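Local coordinates for protein cellulose 1,4-beta-cellobiosidase (Clostridium thermocellum, PDB 3ZQX) that forms the family 3b carbohydrate-binding module of a cellulosomal cellobiohydrolase and probably attaches the enzyme to its cellulose substrate, at residues 68-73 and 77-82; 113-118 and 140-145. The protein carries 1 engineered substitution. All coordinates share one frame; numbering follows the deposited sequence.

Overall arrangement
Both contacts belong to one calcium-binding family 3 module, an all-beta sandwich, and both segments of contact 1 precede those of contact 2 in the chain. Their centres are about 13 Å apart and their nearest atoms about 6 Å. Contact 1 pairs strands 66-71 and 78-83 at one edge of the five-stranded sheet. Contact 2 joins loop 113-118 to the C-terminal tail that leaves 137-140, the strand at the other edge. Strand 38-43 lies between, meeting side chains from both contacts. Contact 2 supplies N113 and D114 to the calcium site, so it joins the metal-binding loop to the chain's C-terminal end, while contact 1 forms a sheet edge, with the H77 side chain about 8 Å from the ion.

Contact 1 of 2, residues 68-73 and 77-82; sequences PSFGGS and HYLQLE
The Y78 ring lies with one face over the backbone of G71: G71 O sits 3.5 Å above the plane of the Y78 ring, over its centre, and G71 CA makes a CH-pi contact 3.9 Å from its centroid; Q80 N lies at its edge, in plane. This is the end of a beta hairpin in which strands 66-71 and 78-83 run antiparallel at the edge of the five-stranded sheet of the sandwich. The Y78 ring reaches G71 because CG stands between the backbone N and the carbonyl carbon (chi1 50°), which folds it back across the neighbouring strand. G72 O and S73 CA lie at the edge of the H77 imidazole, near its plane, while its ND1 is hydrogen-bonded to F44 O and its ring meets that of F44 edge-to-face. S69 with Q80 and G71 with Y78 are hydrogen-bonded pairs, each closed by two backbone bonds; the straightest is Q80 N to S69 O, 2.8 Å and 171° at the hydrogen. In the non-hydrogen-bonded pairs, F70 faces L79 and P68 faces L81. There F70 CE1 rests 3.8 Å from L79 CD1, and P68 CB lies 3.9 Å from L81 CD2. These four side chains turn toward the second sheet of the sandwich, where F70 and L79 touch I101 of strand 97-103 and P68 and L81 touch F54 of strand 52-55. On the opposite face, which also carries the Y78 ring, S69 OG lies against Q80 CB. The extended Q80 accepts from R41 NE at OE1, and its NE2 gives a weak bond to E82 OE1. One water joins the strands on this face, accepting from S69 OG at 2.6 Å and donating to E82 OE1 at 2.6 Å.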
loop_
_atom_site.group_PDB
_atom_site.type_symbol
_atom_site.label_atom_id
_atom_site.label_comp_id
_atom_site.label_asym_id
_atom_site.label_seq_id
_atom_site.Cartn_x
_atom_site.Cartn_y
_atom_site.Cartn_z
ATOM N N PRO A 68 -9.245 0.999 -4.300
ATOM C CA PRO A 68 -8.318 2.076 -3.947
ATOM C C PRO A 68 -9.001 3.392 -3.623
ATOM O O PRO A 68 -10.022 3.727 -4.221
ATOM C CB PRO A 68 -7.478 2.225 -5.214
ATOM C CG PRO A 68 -8.437 1.888 -6.323
ATOM C CD PRO A 68 -9.298 0.769 -5.757
ATOM N N SER A 69 -8.372 4.173 -2.757
ATOM C CA SER A 69 -8.791 5.540 -2.499
ATOM C C SER A 69 -7.583 6.317 -2.009
ATOM O O SER A 69 -6.512 5.743 -1.790
ATOM C CB SER A 69 -9.935 5.579 -1.468
ATOM O OG SER A 69 -9.557 4.991 -0.236
ATOM N N PHE A 70 -7.768 7.616 -1.807
ATOM C CA PHE A 70 -6.737 8.473 -1.245
ATOM C C PHE A 70 -7.334 9.208 -0.061
ATOM O O PHE A 70 -8.503 9.589 -0.084
ATOM C CB PHE A 70 -6.183 9.428 -2.309
ATOM C CG PHE A 70 -5.509 8.694 -3.437
ATOM C CD1 PHE A 70 -4.171 8.359 -3.349
ATOM C CD2 PHE A 70 -6.229 8.269 -4.547
ATOM C CE1 PHE A 70 -3.547 7.639 -4.360
ATOM C CE2 PHE A 70 -5.613 7.545 -5.550
ATOM C CZ PHE A 70 -4.275 7.234 -5.457
ATOM N N GLY A 71 -6.538 9.389 0.979
ATOM C CA GLY A 71 -7.019 10.032 2.178
ATOM C C GLY A 71 -5.933 10.785 2.897
ATOM O O GLY A 71 -4.759 10.768 2.506
ATOM N N GLY A 72 -6.338 11.460 3.964
ATOM C CA GLY A 72 -5.454 12.320 4.720
ATOM C C GLY A 72 -5.077 13.571 3.947
ATOM O O GLY A 72 -5.604 13.857 2.864
ATOM N N SER A 73 -4.158 14.333 4.528
ATOM C CA SER A 73 -3.678 15.559 3.909
ATOM C C SER A 73 -2.298 15.868 4.468
ATOM O O SER A 73 -1.938 15.398 5.553
ATOM C CB SER A 73 -4.659 16.716 4.146
ATOM O OG SER A 73 -4.802 17.001 5.521
ATOM N N HIS A 77 -0.993 12.215 4.402
ATOM C CA HIS A 77 -1.651 11.771 3.177
ATOM C C HIS A 77 -1.237 10.350 2.777
ATOM O O HIS A 77 -0.101 9.920 3.030
ATOM C CB HIS A 77 -1.317 12.772 2.070
ATOM C CG HIS A 77 -2.024 12.510 0.780
ATOM N ND1 HIS A 77 -1.434 11.861 -0.283
ATOM C CD2 HIS A 77 -3.281 12.819 0.378
ATOM C CE1 HIS A 77 -2.306 11.770 -1.275
ATOM N NE2 HIS A 77 -3.432 12.349 -0.904
ATOM N N TYR A 78 -2.147 9.621 2.137
ATOM C CA TYR A 78 -1.877 8.241 1.737
ATOM C C TYR A 78 -2.739 7.764 0.577
ATOM O O TYR A 78 -3.830 8.287 0.306
ATOM C CB TYR A 78 -2.094 7.258 2.918
ATOM C CG TYR A 78 -3.438 7.458 3.604
ATOM C CD1 TYR A 78 -4.601 6.877 3.110
ATOM C CD2 TYR A 78 -3.548 8.273 4.723
ATOM C CE1 TYR A 78 -5.829 7.107 3.717
ATOM C CE2 TYR A 78 -4.770 8.502 5.343
ATOM C CZ TYR A 78 -5.907 7.917 4.834
ATOM O OH TYR A 78 -7.138 8.122 5.399
ATOM N N LEU A 79 -2.216 6.736 -0.085
ATOM C CA LEU A 79 -3.013 5.758 -0.807
ATOM C C LEU A 79 -3.587 4.772 0.204
ATOM O O LEU A 79 -2.859 4.248 1.052
ATOM C CB LEU A 79 -2.120 4.954 -1.760
ATOM C CG LEU A 79 -2.734 3.676 -2.341
ATOM C CD1 LEU A 79 -3.838 3.987 -3.345
ATOM C CD2 LEU A 79 -1.660 2.787 -2.956
ATOM N N GLN A 80 -4.885 4.499 0.092
ATOM C CA GLN A 80 -5.540 3.467 0.865
ATOM C C GLN A 80 -5.996 2.352 -0.065
ATOM O O GLN A 80 -6.577 2.599 -1.127
ATOM C CB GLN A 80 -6.756 4.046 1.595
ATOM C CG GLN A 80 -7.610 3.004 2.294
ATOM C CD GLN A 80 -8.503 3.636 3.335
ATOM O OE1 GLN A 80 -8.017 4.259 4.268
ATOM N NE2 GLN A 80 -9.820 3.512 3.166
ATOM N N LEU A 81 -5.716 1.117 0.330
ATOM C CA LEU A 81 -6.317 -0.031 -0.332
ATOM C C LEU A 81 -7.259 -0.734 0.604
ATOM O O LEU A 81 -6.895 -1.103 1.732
ATOM C CB LEU A 81 -5.279 -1.037 -0.813
ATOM C CG LEU A 81 -4.365 -0.550 -1.922
ATOM C CD1 LEU A 81 -3.412 -1.658 -2.320
ATOM C CD2 LEU A 81 -5.185 -0.068 -3.121
ATOM N N GLU A 82 -8.480 -0.889 0.121
ATOM C CA GLU A 82 -9.461 -1.773 0.711
ATOM C C GLU A 82 -9.713 -2.884 -0.305
ATOM O O GLU A 82 -9.133 -2.892 -1.391
ATOM C CB GLU A 82 -10.729 -1.004 1.075
ATOM C CG GLU A 82 -10.509 -0.114 2.286
ATOM C CD GLU A 82 -11.632 0.850 2.529
ATOM O OE1 GLU A 82 -11.799 1.770 1.706
ATOM O OE2 GLU A 82 -12.349 0.695 3.543
HETATM O O HOH W 1 -10.172 2.455 -0.230
#

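Contact 2 of 2, residues 113-118 and 140-145; sequences NDYSFD and WGTPPG. With CA (calcium ion), chain B.
The hydroxyl of Y115 donates to the carbonyl of T142 at an OH to O distance of 2.6 Å, a bond between the C-terminal tail of this CBM3 beta sandwich and its calcium-binding loop. The donor stands above the T142 carbonyl plane, 52° out of it, while the same oxygen lies at the edge of the Y115 ring, near the ring plane. P143 O is 3.5 Å from Y115 OH, a proximity without a hydrogen bond. One face of the ring is taken by P144: its CG lies 4.1 Å from the ring centroid and 17° off the normal, a CH-pi contact displaced toward the rim near Y115 CD2. With CG anti to the backbone N (chi1 176°), Y115 carries its ring out from the loop to the tail. The loop is bent by a type I turn from D114 to F117, closed by F117 N to D114 O. S116, within the turn and buried, hydrogen-bonds through OG to Y43 N of strand 38-43; the rings of P143 and P144 also touch Y43, so loop and tail share a neighbour. At the start of the turn, D114 and the preceding N113 bind the calcium ion seen in the crystal, each through OD1 at 2.4 Å from the metal. T45, E47 and D110, the last through its backbone O, complete the protein ligands. A water bound to the calcium ion at 2.5 Å also donates to D114 OD2 at 2.7 Å, so both carboxylate oxygens of D114 serve the site, OD1 directly and OD2 through the water.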
loop_
_atom_site.group_PDB
_atom_site.type_symbol
_atom_site.label_atom_id
_atom_site.label_comp_id
_atom_site.label_asym_id
_atom_site.label_seq_id
_atom_site.Cartn_x
_atom_site.Cartn_y
_atom_site.Cartn_z
ATOM N N ASN A 113 10.084 13.064 -0.251
ATOM C CA ASN A 113 9.328 13.500 0.889
ATOM C C ASN A 113 8.095 12.620 1.175
ATOM O O ASN A 113 7.102 13.088 1.708
ATOM C CB ASN A 113 8.934 14.973 0.744
ATOM C CG ASN A 113 8.096 15.217 -0.450
ATOM O OD1 ASN A 113 7.738 14.279 -1.137
ATOM N ND2 ASN A 113 7.725 16.470 -0.699
ATOM N N ASP A 114 8.208 11.345 0.790
ATOM C CA ASP A 114 7.132 10.375 1.000
ATOM C C ASP A 114 7.548 9.404 2.107
ATOM O O ASP A 114 8.544 8.714 1.995
ATOM C CB ASP A 114 6.862 9.570 -0.255
ATOM C CG ASP A 114 6.297 10.408 -1.374
ATOM O OD1 ASP A 114 5.908 11.567 -1.135
ATOM O OD2 ASP A 114 6.202 9.897 -2.507
ATOM N N TYR A 115 6.750 9.362 3.166
ATOM C CA TYR A 115 7.067 8.547 4.329
ATOM C C TYR A 115 7.288 7.071 3.994
ATOM O O TYR A 115 8.203 6.441 4.529
ATOM C CB TYR A 115 5.949 8.700 5.351
ATOM C CG TYR A 115 6.049 7.846 6.588
ATOM C CD1 TYR A 115 6.791 8.263 7.682
ATOM C CD2 TYR A 115 5.339 6.655 6.695
ATOM C CE1 TYR A 115 6.846 7.498 8.835
ATOM C CE2 TYR A 115 5.382 5.890 7.844
ATOM C CZ TYR A 115 6.141 6.317 8.911
ATOM O OH TYR A 115 6.211 5.576 10.072
ATOM N N SER A 116 6.458 6.506 3.121
ATOM C CA SER A 116 6.534 5.071 2.856
ATOM C C SER A 116 7.525 4.677 1.762
ATOM O O SER A 116 7.707 3.491 1.512
ATOM C CB SER A 116 5.154 4.492 2.525
ATOM O OG SER A 116 4.239 4.668 3.599
ATOM N N PHE A 117 8.162 5.644 1.114
ATOM C CA PHE A 117 9.115 5.351 0.038
ATOM C C PHE A 117 10.448 4.861 0.590
ATOM O O PHE A 117 11.037 5.524 1.434
ATOM C CB PHE A 117 9.329 6.644 -0.747
ATOM C CG PHE A 117 10.398 6.591 -1.816
ATOM C CD1 PHE A 117 10.292 5.740 -2.908
ATOM C CD2 PHE A 117 11.463 7.484 -1.774
ATOM C CE1 PHE A 117 11.250 5.741 -3.904
ATOM C CE2 PHE A 117 12.417 7.494 -2.766
ATOM C CZ PHE A 117 12.312 6.624 -3.836
ATOM N N ASP A 118 10.910 3.688 0.162
ATOM C CA ASP A 118 12.254 3.222 0.494
ATOM C C ASP A 118 12.920 2.563 -0.698
ATOM O O ASP A 118 12.697 1.378 -0.939
ATOM C CB ASP A 118 12.292 2.317 1.716
ATOM C CG ASP A 118 13.709 2.067 2.201
ATOM O OD1 ASP A 118 14.657 2.285 1.416
ATOM O OD2 ASP A 118 13.870 1.652 3.368
ATOM N N TRP A 140 -0.587 -3.401 12.110
ATOM C CA TRP A 140 0.741 -3.573 11.543
ATOM C C TRP A 140 1.297 -2.219 11.178
ATOM O O TRP A 140 0.603 -1.408 10.568
ATOM C CB TRP A 140 0.725 -4.466 10.290
ATOM C CG TRP A 140 2.064 -4.467 9.628
ATOM C CD1 TRP A 140 2.451 -3.717 8.557
ATOM C CD2 TRP A 140 3.215 -5.205 10.037
ATOM N NE1 TRP A 140 3.773 -3.954 8.263
ATOM C CE2 TRP A 140 4.265 -4.863 9.160
ATOM C CE3 TRP A 140 3.461 -6.123 11.063
ATOM C CZ2 TRP A 140 5.535 -5.413 9.268
ATOM C CZ3 TRP A 140 4.724 -6.664 11.174
ATOM C CH2 TRP A 140 5.747 -6.308 10.282
ATOM N N GLY A 141 2.575 -2.009 11.473
ATOM C CA GLY A 141 3.251 -0.819 11.012
ATOM C C GLY A 141 3.039 0.396 11.882
ATOM O O GLY A 141 2.352 0.359 12.905
ATOM N N THR A 142 3.756 1.446 11.507
ATOM C CA THR A 142 3.714 2.740 12.166
ATOM C C THR A 142 3.342 3.846 11.192
ATOM O O THR A 142 4.067 4.048 10.222
ATOM C CB THR A 142 5.061 3.048 12.814
ATOM O OG1 THR A 142 5.441 1.943 13.648
ATOM C CG2 THR A 142 4.969 4.309 13.661
ATOM N N PRO A 143 2.219 4.540 11.395
ATOM C CA PRO A 143 1.895 5.668 10.517
ATOM C C PRO A 143 2.771 6.877 10.832
ATOM O O PRO A 143 3.461 6.893 11.851
ATOM C CB PRO A 143 0.437 5.959 10.863
ATOM C CG PRO A 143 0.347 5.615 12.302
ATOM C CD PRO A 143 1.232 4.401 12.481
ATOM N N PRO A 144 2.765 7.886 9.951
ATOM C CA PRO A 144 3.536 9.100 10.241
ATOM C C PRO A 144 3.186 9.664 11.621
ATOM O O PRO A 144 2.008 9.802 11.953
ATOM C CB PRO A 144 3.093 10.065 9.136
ATOM C CG PRO A 144 2.628 9.172 8.019
ATOM C CD PRO A 144 2.030 7.973 8.678
ATOM N N GLY A 145 4.204 9.963 12.423
ATOM C CA GLY A 145 4.001 10.494 13.760
ATOM C C GLY A 145 3.483 9.479 14.763
ATOM O O GLY A 145 3.377 9.774 15.957
HETATM CA CA CA B . 5.795 13.588 -2.433
HETATM O O HOH W 2 5.117 11.800 -4.071
#